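Local coordinates for DNA damage response protein Rtt109, putative (Neosartorya fumigata, PDB 5ZB9) that probably transfers acetyl groups from acetyl-CoA to lysine side chains of histone H3, a modification tied to DNA replication and the response to DNA damage, at residues Leu165-Cys170 against Arg218-Ile223; Tyr180-Gly185 against Arg232-Asn237; Ser238-Gln243 against Trp320-Pro325. All coordinates share one frame; numbering follows the deposited sequence.

Contact 1: residues Leu165-Cys170 against Arg218-Ile223; sequences LIKWWC and RGFFPI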
loop_
_atom_site.group_PDB
_atom_site.type_symbol
_atom_site.label_atom_id
_atom_site.label_comp_id
_atom_site.label_asym_id
_atom_site.label_seq_id
_atom_site.Cartn_x
_atom_site.Cartn_y
_atom_site.Cartn_z
ATOM N N LEU A 165 -4.671 -13.118 5.678
ATOM C CA LEU A 165 -3.951 -11.931 5.222
ATOM C C LEU A 165 -4.877 -10.729 5.044
ATOM O O LEU A 165 -4.518 -9.602 5.394
ATOM C CB LEU A 165 -3.220 -12.215 3.918
ATOM C CG LEU A 165 -1.762 -12.596 4.131
ATOM C CD1 LEU A 165 -1.129 -13.063 2.830
ATOM C CD2 LEU A 165 -0.998 -11.423 4.725
ATOM N N ILE A 166 -6.065 -10.970 4.501
ATOM C CA ILE A 166 -7.047 -9.905 4.362
ATOM C C ILE A 166 -7.438 -9.334 5.738
ATOM O O ILE A 166 -7.468 -8.117 5.914
ATOM C CB ILE A 166 -8.294 -10.391 3.597
ATOM C CG1 ILE A 166 -7.908 -10.806 2.175
ATOM C CG2 ILE A 166 -9.364 -9.302 3.546
ATOM C CD1 ILE A 166 -8.969 -11.643 1.464
ATOM N N LYS A 167 -7.704 -10.193 6.720
ATOM C CA LYS A 167 -8.025 -9.697 8.057
ATOM C C LYS A 167 -6.839 -8.970 8.668
ATOM O O LYS A 167 -7.009 -7.957 9.352
ATOM C CB LYS A 167 -8.466 -10.828 8.982
ATOM C CG LYS A 167 -9.804 -11.417 8.608
ATOM C CD LYS A 167 -10.178 -12.581 9.513
ATOM C CE LYS A 167 -11.339 -13.366 8.906
ATOM N NZ LYS A 167 -11.834 -14.472 9.778
ATOM N N TRP A 168 -5.637 -9.481 8.408
ATOM C CA TRP A 168 -4.418 -8.897 8.967
ATOM C C TRP A 168 -4.219 -7.468 8.458
ATOM O O TRP A 168 -4.002 -6.542 9.239
ATOM C CB TRP A 168 -3.205 -9.769 8.619
ATOM C CG TRP A 168 -1.919 -9.381 9.302
ATOM C CD1 TRP A 168 -1.508 -9.746 10.555
ATOM C CD2 TRP A 168 -0.865 -8.565 8.759
ATOM N NE1 TRP A 168 -0.270 -9.204 10.824
ATOM C CE2 TRP A 168 0.145 -8.479 9.739
ATOM C CE3 TRP A 168 -0.683 -7.904 7.543
ATOM C CZ2 TRP A 168 1.317 -7.762 9.538
ATOM C CZ3 TRP A 168 0.489 -7.187 7.342
ATOM C CH2 TRP A 168 1.473 -7.124 8.333
ATOM N N TRP A 169 -4.315 -7.295 7.147
ATOM C CA TRP A 169 -4.114 -5.990 6.537
ATOM C C TRP A 169 -5.176 -4.987 6.966
ATOM O O TRP A 169 -4.887 -3.806 7.114
ATOM C CB TRP A 169 -4.082 -6.109 5.011
ATOM C CG TRP A 169 -2.723 -6.470 4.492
ATOM C CD1 TRP A 169 -2.369 -7.611 3.832
ATOM C CD2 TRP A 169 -1.528 -5.689 4.615
ATOM N NE1 TRP A 169 -1.034 -7.579 3.523
ATOM C CE2 TRP A 169 -0.496 -6.409 3.989
ATOM C CE3 TRP A 169 -1.237 -4.446 5.188
ATOM C CZ2 TRP A 169 0.808 -5.923 3.914
ATOM C CZ3 TRP A 169 0.049 -3.968 5.115
ATOM C CH2 TRP A 169 1.059 -4.705 4.488
ATOM N N CYS A 170 -6.401 -5.448 7.180
ATOM C CA CYS A 170 -7.424 -4.550 7.710
ATOM C C CYS A 170 -7.060 -4.083 9.123
ATOM O O CYS A 170 -7.297 -2.924 9.464
ATOM C CB CYS A 170 -8.797 -5.220 7.695
ATOM S SG CYS A 170 -9.423 -5.500 6.018
ATOM N N ARG A 218 -18.038 -8.638 5.414
ATOM C CA ARG A 218 -17.964 -7.973 6.719
ATOM C C ARG A 218 -17.192 -8.833 7.720
ATOM O O ARG A 218 -16.692 -8.333 8.731
ATOM C CB ARG A 218 -19.361 -7.652 7.263
ATOM C CG ARG A 218 -20.110 -6.599 6.458
ATOM C CD ARG A 218 -21.516 -6.347 7.005
ATOM N NE ARG A 218 -21.495 -5.680 8.305
ATOM C CZ ARG A 218 -21.714 -6.290 9.466
ATOM N NH1 ARG A 218 -21.987 -7.588 9.497
ATOM N NH2 ARG A 218 -21.668 -5.601 10.599
ATOM N N GLY A 219 -17.075 -10.124 7.428
ATOM C CA GLY A 219 -16.272 -11.005 8.255
ATOM C C GLY A 219 -14.808 -10.599 8.276
ATOM O O GLY A 219 -14.069 -10.971 9.184
ATOM N N PHE A 220 -14.380 -9.830 7.278
ATOM C CA PHE A 220 -12.985 -9.424 7.206
ATOM C C PHE A 220 -12.731 -8.140 7.991
ATOM O O PHE A 220 -11.587 -7.839 8.330
ATOM C CB PHE A 220 -12.549 -9.241 5.750
ATOM C CG PHE A 220 -12.599 -10.502 4.938
ATOM C CD1 PHE A 220 -11.725 -11.548 5.201
ATOM C CD2 PHE A 220 -13.515 -10.643 3.906
ATOM C CE1 PHE A 220 -11.772 -12.720 4.456
ATOM C CE2 PHE A 220 -13.569 -11.811 3.159
ATOM C CZ PHE A 220 -12.694 -12.853 3.439
ATOM N N PHE A 221 -13.795 -7.388 8.273
ATOM C CA PHE A 221 -13.666 -6.116 8.984
ATOM C C PHE A 221 -13.155 -6.329 10.411
ATOM O O PHE A 221 -13.473 -7.333 11.034
ATOM C CB PHE A 221 -15.010 -5.367 9.032
ATOM C CG PHE A 221 -15.540 -4.938 7.682
ATOM C CD1 PHE A 221 -14.770 -5.052 6.533
ATOM C CD2 PHE A 221 -16.822 -4.407 7.570
ATOM C CE1 PHE A 221 -15.271 -4.650 5.304
ATOM C CE2 PHE A 221 -17.327 -4.006 6.341
ATOM C CZ PHE A 221 -16.556 -4.122 5.213
ATOM N N PRO A 222 -12.379 -5.374 10.943
ATOM C CA PRO A 222 -11.976 -5.444 12.358
ATOM C C PRO A 222 -13.187 -5.346 13.301
ATOM O O PRO A 222 -14.187 -4.730 12.934
ATOM C CB PRO A 222 -11.056 -4.230 12.531
ATOM C CG PRO A 222 -10.736 -3.758 11.145
ATOM C CD PRO A 222 -11.862 -4.171 10.271
ATOM N N ILE A 223 -13.090 -5.922 14.499
ATOM C CA ILE A 223 -14.225 -5.952 15.428
ATOM C C ILE A 223 -14.648 -4.544 15.869
ATOM O O ILE A 223 -15.796 -4.324 16.263
ATOM C CB ILE A 223 -13.914 -6.836 16.675
ATOM C CG1 ILE A 223 -15.141 -6.953 17.595
ATOM C CG2 ILE A 223 -12.699 -6.320 17.433
ATOM C CD1 ILE A 223 -16.410 -7.450 16.891
HETATM O O HOH W 1 -9.771 -7.282 10.174
#

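Contact 2: residues Tyr180-Gly185 against Arg232-Asn237; sequences YEPETG and RPRWLN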
loop_
_atom_site.group_PDB
_atom_site.type_symbol
_atom_site.label_atom_id
_atom_site.label_comp_id
_atom_site.label_asym_id
_atom_site.label_seq_id
_atom_site.Cartn_x
_atom_site.Cartn_y
_atom_site.Cartn_z
ATOM N N TYR A 180 -8.727 9.596 12.051
ATOM C CA TYR A 180 -9.463 10.588 11.275
ATOM C C TYR A 180 -10.944 10.569 11.613
ATOM O O TYR A 180 -11.446 9.617 12.215
ATOM C CB TYR A 180 -9.268 10.346 9.782
ATOM C CG TYR A 180 -7.829 10.460 9.336
ATOM C CD1 TYR A 180 -7.008 9.342 9.274
ATOM C CD2 TYR A 180 -7.291 11.688 8.979
ATOM C CE1 TYR A 180 -5.692 9.447 8.870
ATOM C CE2 TYR A 180 -5.982 11.801 8.579
ATOM C CZ TYR A 180 -5.183 10.681 8.525
ATOM O OH TYR A 180 -3.867 10.801 8.120
ATOM N N GLU A 181 -11.645 11.624 11.219
ATOM C CA GLU A 181 -13.060 11.757 11.546
ATOM C C GLU A 181 -13.934 10.840 10.697
ATOM O O GLU A 181 -13.631 10.593 9.527
ATOM C CB GLU A 181 -13.506 13.209 11.371
ATOM C CG GLU A 181 -12.909 14.143 12.396
ATOM C CD GLU A 181 -13.141 13.661 13.816
ATOM O OE1 GLU A 181 -14.316 13.609 14.244
ATOM O OE2 GLU A 181 -12.149 13.321 14.499
ATOM N N PRO A 182 -15.022 10.326 11.289
ATOM C CA PRO A 182 -16.002 9.533 10.539
ATOM C C PRO A 182 -16.635 10.337 9.416
ATOM O O PRO A 182 -16.642 11.565 9.460
ATOM C CB PRO A 182 -17.048 9.163 11.597
ATOM C CG PRO A 182 -16.321 9.243 12.889
ATOM C CD PRO A 182 -15.330 10.365 12.729
ATOM N N GLU A 183 -17.159 9.648 8.413
ATOM C CA GLU A 183 -17.850 10.307 7.312
ATOM C C GLU A 183 -19.258 9.734 7.156
ATOM O O GLU A 183 -19.566 8.659 7.674
ATOM C CB GLU A 183 -17.051 10.160 6.018
ATOM C CG GLU A 183 -15.615 10.641 6.147
ATOM C CD GLU A 183 -14.822 10.525 4.851
ATOM O OE1 GLU A 183 -14.803 9.421 4.257
ATOM O OE2 GLU A 183 -14.216 11.540 4.429
ATOM N N THR A 184 -20.104 10.450 6.425
ATOM C CA THR A 184 -21.521 10.132 6.367
ATOM C C THR A 184 -21.935 9.408 5.094
ATOM O O THR A 184 -22.915 8.663 5.089
ATOM C CB THR A 184 -22.353 11.402 6.492
ATOM O OG1 THR A 184 -21.713 12.447 5.749
ATOM C CG2 THR A 184 -22.452 11.815 7.950
ATOM N N GLY A 185 -21.199 9.627 4.012
ATOM C CA GLY A 185 -21.535 8.987 2.753
ATOM C C GLY A 185 -21.400 9.918 1.564
ATOM O O GLY A 185 -21.977 11.009 1.547
ATOM N N ARG A 232 -22.489 6.476 10.228
ATOM C CA ARG A 232 -21.093 6.800 9.952
ATOM C C ARG A 232 -20.186 5.576 9.977
ATOM O O ARG A 232 -19.287 5.496 10.816
ATOM C CB ARG A 232 -20.570 7.828 10.959
ATOM C CG ARG A 232 -20.974 9.264 10.680
ATOM C CD ARG A 232 -21.903 9.767 11.761
ATOM N NE ARG A 232 -21.515 11.075 12.282
ATOM C CZ ARG A 232 -20.662 11.254 13.286
ATOM N NH1 ARG A 232 -20.374 12.482 13.701
ATOM N NH2 ARG A 232 -20.097 10.207 13.875
ATOM N N PRO A 233 -20.404 4.626 9.055
ATOM C CA PRO A 233 -19.521 3.451 9.047
ATOM C C PRO A 233 -18.100 3.830 8.642
ATOM O O PRO A 233 -17.901 4.777 7.873
ATOM C CB PRO A 233 -20.171 2.520 8.013
ATOM C CG PRO A 233 -20.908 3.452 7.088
ATOM C CD PRO A 233 -21.366 4.611 7.936
ATOM N N ARG A 234 -17.120 3.115 9.183
ATOM C CA ARG A 234 -15.729 3.371 8.844
ATOM C C ARG A 234 -15.220 2.318 7.853
ATOM O O ARG A 234 -14.223 2.540 7.165
ATOM C CB ARG A 234 -14.865 3.391 10.105
ATOM C CG ARG A 234 -15.436 4.205 11.273
ATOM C CD ARG A 234 -15.718 5.665 10.910
ATOM N NE ARG A 234 -14.588 6.347 10.277
ATOM C CZ ARG A 234 -13.559 6.858 10.942
ATOM N NH1 ARG A 234 -13.510 6.750 12.256
ATOM N NH2 ARG A 234 -12.576 7.468 10.298
ATOM N N TRP A 235 -15.908 1.175 7.789
ATOM C CA TRP A 235 -15.610 0.139 6.798
ATOM C C TRP A 235 -16.796 -0.084 5.867
ATOM O O TRP A 235 -17.926 -0.278 6.313
ATOM C CB TRP A 235 -15.219 -1.173 7.480
ATOM C CG TRP A 235 -13.882 -1.075 8.142
ATOM C CD1 TRP A 235 -13.626 -0.623 9.401
ATOM C CD2 TRP A 235 -12.612 -1.401 7.565
ATOM N NE1 TRP A 235 -12.275 -0.657 9.651
ATOM C CE2 TRP A 235 -11.632 -1.134 8.540
ATOM C CE3 TRP A 235 -12.211 -1.903 6.323
ATOM C CZ2 TRP A 235 -10.273 -1.351 8.314
ATOM C CZ3 TRP A 235 -10.856 -2.117 6.097
ATOM C CH2 TRP A 235 -9.906 -1.839 7.087
ATOM N N LEU A 236 -16.530 -0.047 4.568
ATOM C CA LEU A 236 -17.571 -0.235 3.569
ATOM C C LEU A 236 -17.147 -1.294 2.576
ATOM O O LEU A 236 -15.992 -1.329 2.158
ATOM C CB LEU A 236 -17.867 1.070 2.838
ATOM C CG LEU A 236 -18.622 2.138 3.618
ATOM C CD1 LEU A 236 -18.752 3.399 2.794
ATOM C CD2 LEU A 236 -19.981 1.613 4.000
ATOM N N ASN A 237 -18.087 -2.154 2.197
ATOM C CA ASN A 237 -17.839 -3.152 1.167
ATOM C C ASN A 237 -18.145 -2.589 -0.216
ATOM O O ASN A 237 -19.141 -2.949 -0.830
ATOM C CB ASN A 237 -18.672 -4.413 1.437
ATOM C CG ASN A 237 -18.490 -5.490 0.369
ATOM O OD1 ASN A 237 -19.406 -6.268 0.103
ATOM N ND2 ASN A 237 -17.313 -5.531 -0.253
HETATM O O HOH W 2 -15.968 6.966 7.979
HETATM O O HOH W 3 -19.117 6.406 5.803
#

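Contact 3: residues Ser238-Gln243 against Trp320-Pro325; sequences SYPLHQ and WLVINP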
loop_
_atom_site.group_PDB
_atom_site.type_symbol
_atom_site.label_atom_id
_atom_site.label_comp_id
_atom_site.label_asym_id
_atom_site.label_seq_id
_atom_site.Cartn_x
_atom_site.Cartn_y
_atom_site.Cartn_z
ATOM N N SER A 238 -17.289 -1.704 -0.708
ATOM C CA SER A 238 -17.446 -1.190 -2.065
ATOM C C SER A 238 -16.171 -0.531 -2.577
ATOM O O SER A 238 -15.172 -0.451 -1.868
ATOM C CB SER A 238 -18.613 -0.197 -2.131
ATOM O OG SER A 238 -18.489 0.796 -1.129
ATOM N N TYR A 239 -16.218 -0.071 -3.821
ATOM C CA TYR A 239 -15.113 0.640 -4.439
ATOM C C TYR A 239 -15.434 2.134 -4.510
ATOM O O TYR A 239 -16.449 2.525 -5.082
ATOM C CB TYR A 239 -14.844 0.071 -5.829
ATOM C CG TYR A 239 -13.785 0.808 -6.623
ATOM C CD1 TYR A 239 -12.463 0.823 -6.207
ATOM C CD2 TYR A 239 -14.106 1.456 -7.806
ATOM C CE1 TYR A 239 -11.498 1.480 -6.938
ATOM C CE2 TYR A 239 -13.145 2.115 -8.544
ATOM C CZ TYR A 239 -11.846 2.125 -8.107
ATOM O OH TYR A 239 -10.886 2.785 -8.834
ATOM N N PRO A 240 -14.568 2.974 -3.924
ATOM C CA PRO A 240 -14.825 4.413 -3.783
ATOM C C PRO A 240 -14.656 5.166 -5.097
ATOM O O PRO A 240 -13.847 6.092 -5.166
ATOM C CB PRO A 240 -13.768 4.849 -2.767
ATOM C CG PRO A 240 -12.606 3.940 -3.068
ATOM C CD PRO A 240 -13.236 2.604 -3.411
ATOM N N LEU A 241 -15.420 4.764 -6.111
ATOM C CA LEU A 241 -15.306 5.283 -7.475
ATOM C C LEU A 241 -15.322 6.809 -7.599
ATOM O O LEU A 241 -14.469 7.390 -8.264
ATOM C CB LEU A 241 -16.431 4.706 -8.330
ATOM C CG LEU A 241 -16.573 5.289 -9.733
ATOM C CD1 LEU A 241 -15.339 4.994 -10.587
ATOM C CD2 LEU A 241 -17.826 4.744 -10.371
ATOM N N HIS A 242 -16.287 7.455 -6.958
ATOM C CA HIS A 242 -16.463 8.890 -7.125
ATOM C C HIS A 242 -15.389 9.721 -6.441
ATOM O O HIS A 242 -15.211 10.888 -6.776
ATOM C CB HIS A 242 -17.854 9.297 -6.640
ATOM C CG HIS A 242 -18.949 8.732 -7.489
ATOM N ND1 HIS A 242 -19.577 7.539 -7.199
ATOM C CD2 HIS A 242 -19.475 9.160 -8.660
ATOM C CE1 HIS A 242 -20.467 7.274 -8.140
ATOM N NE2 HIS A 242 -20.423 8.239 -9.039
ATOM N N GLN A 243 -14.652 9.122 -5.510
ATOM C CA GLN A 243 -13.554 9.838 -4.860
ATOM C C GLN A 243 -12.247 9.695 -5.637
ATOM O O GLN A 243 -11.352 10.527 -5.525
ATOM C CB GLN A 243 -13.363 9.351 -3.429
ATOM C CG GLN A 243 -14.569 9.557 -2.532
ATOM C CD GLN A 243 -14.222 9.394 -1.064
ATOM O OE1 GLN A 243 -13.555 10.249 -0.473
ATOM N NE2 GLN A 243 -14.666 8.290 -0.465
ATOM N N TRP A 320 -8.827 0.053 -0.034
ATOM C CA TRP A 320 -8.554 1.467 -0.245
ATOM C C TRP A 320 -8.935 2.232 1.009
ATOM O O TRP A 320 -10.090 2.214 1.431
ATOM C CB TRP A 320 -9.319 2.020 -1.456
ATOM C CG TRP A 320 -9.153 1.191 -2.685
ATOM C CD1 TRP A 320 -8.154 1.288 -3.614
ATOM C CD2 TRP A 320 -9.996 0.117 -3.114
ATOM N NE1 TRP A 320 -8.332 0.347 -4.595
ATOM C CE2 TRP A 320 -9.453 -0.385 -4.314
ATOM C CE3 TRP A 320 -11.159 -0.466 -2.601
ATOM C CZ2 TRP A 320 -10.031 -1.449 -5.009
ATOM C CZ3 TRP A 320 -11.739 -1.520 -3.296
ATOM C CH2 TRP A 320 -11.172 -2.000 -4.487
ATOM N N LEU A 321 -7.951 2.876 1.623
ATOM C CA LEU A 321 -8.227 3.803 2.698
ATOM C C LEU A 321 -8.211 5.201 2.109
ATOM O O LEU A 321 -7.167 5.671 1.647
ATOM C CB LEU A 321 -7.201 3.667 3.822
ATOM C CG LEU A 321 -7.267 4.766 4.884
ATOM C CD1 LEU A 321 -8.590 4.702 5.655
ATOM C CD2 LEU A 321 -6.074 4.667 5.817
ATOM N N VAL A 322 -9.365 5.857 2.085
ATOM C CA VAL A 322 -9.441 7.180 1.464
ATOM C C VAL A 322 -9.553 8.279 2.517
ATOM O O VAL A 322 -10.520 8.327 3.297
ATOM C CB VAL A 322 -10.626 7.289 0.480
ATOM C CG1 VAL A 322 -10.659 8.666 -0.167
ATOM C CG2 VAL A 322 -10.534 6.202 -0.583
ATOM N N ILE A 323 -8.550 9.153 2.527
ATOM C CA ILE A 323 -8.443 10.225 3.510
ATOM C C ILE A 323 -8.756 11.588 2.892
ATOM O O ILE A 323 -8.105 12.017 1.938
ATOM C CB ILE A 323 -7.033 10.263 4.137
ATOM C CG1 ILE A 323 -6.773 8.976 4.926
ATOM C CG2 ILE A 323 -6.861 11.503 5.018
ATOM C CD1 ILE A 323 -5.334 8.784 5.352
ATOM N N ASN A 324 -9.758 12.268 3.438
ATOM C CA ASN A 324 -10.112 13.596 2.950
ATOM C C ASN A 324 -9.663 14.651 3.940
ATOM O O ASN A 324 -10.204 14.749 5.040
ATOM C CB ASN A 324 -11.615 13.698 2.686
ATOM C CG ASN A 324 -12.070 12.765 1.579
ATOM O OD1 ASN A 324 -11.739 12.969 0.415
ATOM N ND2 ASN A 324 -12.821 11.726 1.938
ATOM N N PRO A 325 -8.652 15.442 3.550
ATOM C CA PRO A 325 -8.032 16.453 4.405
ATOM C C PRO A 325 -8.984 17.629 4.653
ATOM O O PRO A 325 -10.002 17.730 3.958
ATOM C CB PRO A 325 -6.810 16.877 3.590
ATOM C CG PRO A 325 -7.277 16.759 2.188
ATOM C CD PRO A 325 -8.128 15.507 2.175
HETATM O O HOH W 4 -13.365 8.487 2.526
#

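Contact 1: residues Leu165-Cys170 against Arg218-Ile223
Ile166 and Lys167 meet the ring of Phe220 from different quarters, one over a face and one at the edge. Ile166 holds CG2 anti to its backbone N and CG1 beside that N (chi1 -63°). CG2 of Ile166 lies 3.7 Å from CD1 of Phe220, while the Ile166 CD1 methyl sits over one face of the ring. Lys167 crosses Phe220 at about a right angle. Its CG lies near the ring plane, 3.9 Å from Phe220 CD1, and the chain then runs out extended, bringing CE to 3.6 Å from the carbonyl O of Gly219. The partner segment opens with a type I beta turn, Arg218 to Phe221, at the exit of helix 214-218, and lies against helix 162-177 of the acetyltransferase fold. Trp168, its CA-CB bond pointing away from the turn, packs on helix 111-127 and contacts CoA in another structure of this protein. Hydrogen bonding across the contact is indirect: water 1 donates to Lys167 O (3.0 Å) and to Phe220 O (2.6 Å), serving a helix carbonyl and a turn carbonyl together. One helical turn on from Ile166, Cys170 CB packs 4.1 Å from CD of Pro222, and both residues also touch Trp235.

Contact 2: residues Tyr180-Gly185 against Arg232-Asn237
Pro182 lies between Arg232 and Arg234, in a loop that runs on from helix 162-177 and borders the same edge of strand 202-208 as the parallel strand 235-236. The proline ring crosses both arginine side chains obliquely, with Pro182 CB 3.8 Å from Arg232 CB and an equal 3.8 Å from Arg234 CD. Arg234 is folded rather than extended, with CD and NE turned by chi2 -57° and chi3 -51°, and its guanidinium presents one face to Pro182 CA and Glu181 C, both offset toward the rim. Arg234 NH2 donates to Tyr180 O at 3.1 Å. The hydrogen bond is bent, and the donor stands well above the carbonyl plane. The same nitrogen also donates to Ala203 O of strand 202-208, which ties the loop, the arginine and the sheet edge together. Water 2 accepts from Arg234 NE and Glu183 N and donates to Pro233 O. The Glu183 carboxylate hydrogen-bonds to Ser202 and Thr204. Thr184 and Arg232 run side by side; Thr184 CG2 lies 4.0 Å from Arg232 CG, and the Thr184 hydroxyl bonds to Glu197. Arg232 CA makes a bent CA-H...O contact with Glu183 O, 3.3 Å with 137° at the hydrogen.

Contact 3: residues Ser238-Gln243 against Trp320-Pro325
Pro240 and Trp320 bring their CA atoms to 7.8 Å where the chain, bent by an inverse gamma turn centred on Pro240, enters helix 241-244 with that proline at the N-cap, beside strand 317-324. Three residues of the strand, Trp320, Val322 and Asn324, project toward the turn and the helix. Tyr239 holds CG anti to its backbone N (chi1 175°), and its ring edge then meets one face of the Trp320 indole in a T-shaped pair, the planes at 68°. Tyr239 CD1 lies 3.5 Å from Trp320 CZ2. Each aromatic is also held by its polar end: Tyr239 OH bonds to Leu255 O, and Trp320 NE1 to the acetyl oxygen of the modified Lys264. Pro240 packs on both Trp320 and Val322, its CD lying 3.8 Å from Trp320 CE3 and its CG 3.9 Å from Val322 CG2. Farther along, Gln243 reaches out from the helix, its amide nearly coplanar with that of Asn324. Asn324 ND2 donates to Gln243 OE1 over 2.9 Å at 162°, a fairly straight bond lying in the carbonyl plane and in the amide plane of the donor. The same ND2 donates to Glu183 OE2, and Asn324 OD1 accepts from Arg133 NE, which leaves the asparagine amide gripped at both ends. Val322 CG1 lies close by, 3.3 Å from Gln243 OE1, while water 4 lies within reach of Gln243 NE2 and Val322 O. A short helix begun at a gamma turn, combining aromatic and apolar packing with an amide pair, is thus laid on the central mixed sheet of the p300-like acetyltransferase fold.

How the contacts relate
Contacts 1 and 2 interlock along the chain, their segments alternating, whereas contact 3 opens only after both have closed. The centres of contacts 1 and 2 lie about 16 Å apart, those of 2 and 3 about 10 Å, and those of 1 and 3 about 18 Å without touching. Trp235 joins the first two, while a polar link and Tyr180 against Ile323 join contact 2 to contact 3. Contact 1 uses helix 162-177, contact 2 the loop after it, and contact 3 strand 317-324, which pairs with strand 202-208. Together they fasten the loops after helix 162-177 and around strand 235-236 to one margin of the sheet, with CoA-contacting Trp168 on that helix.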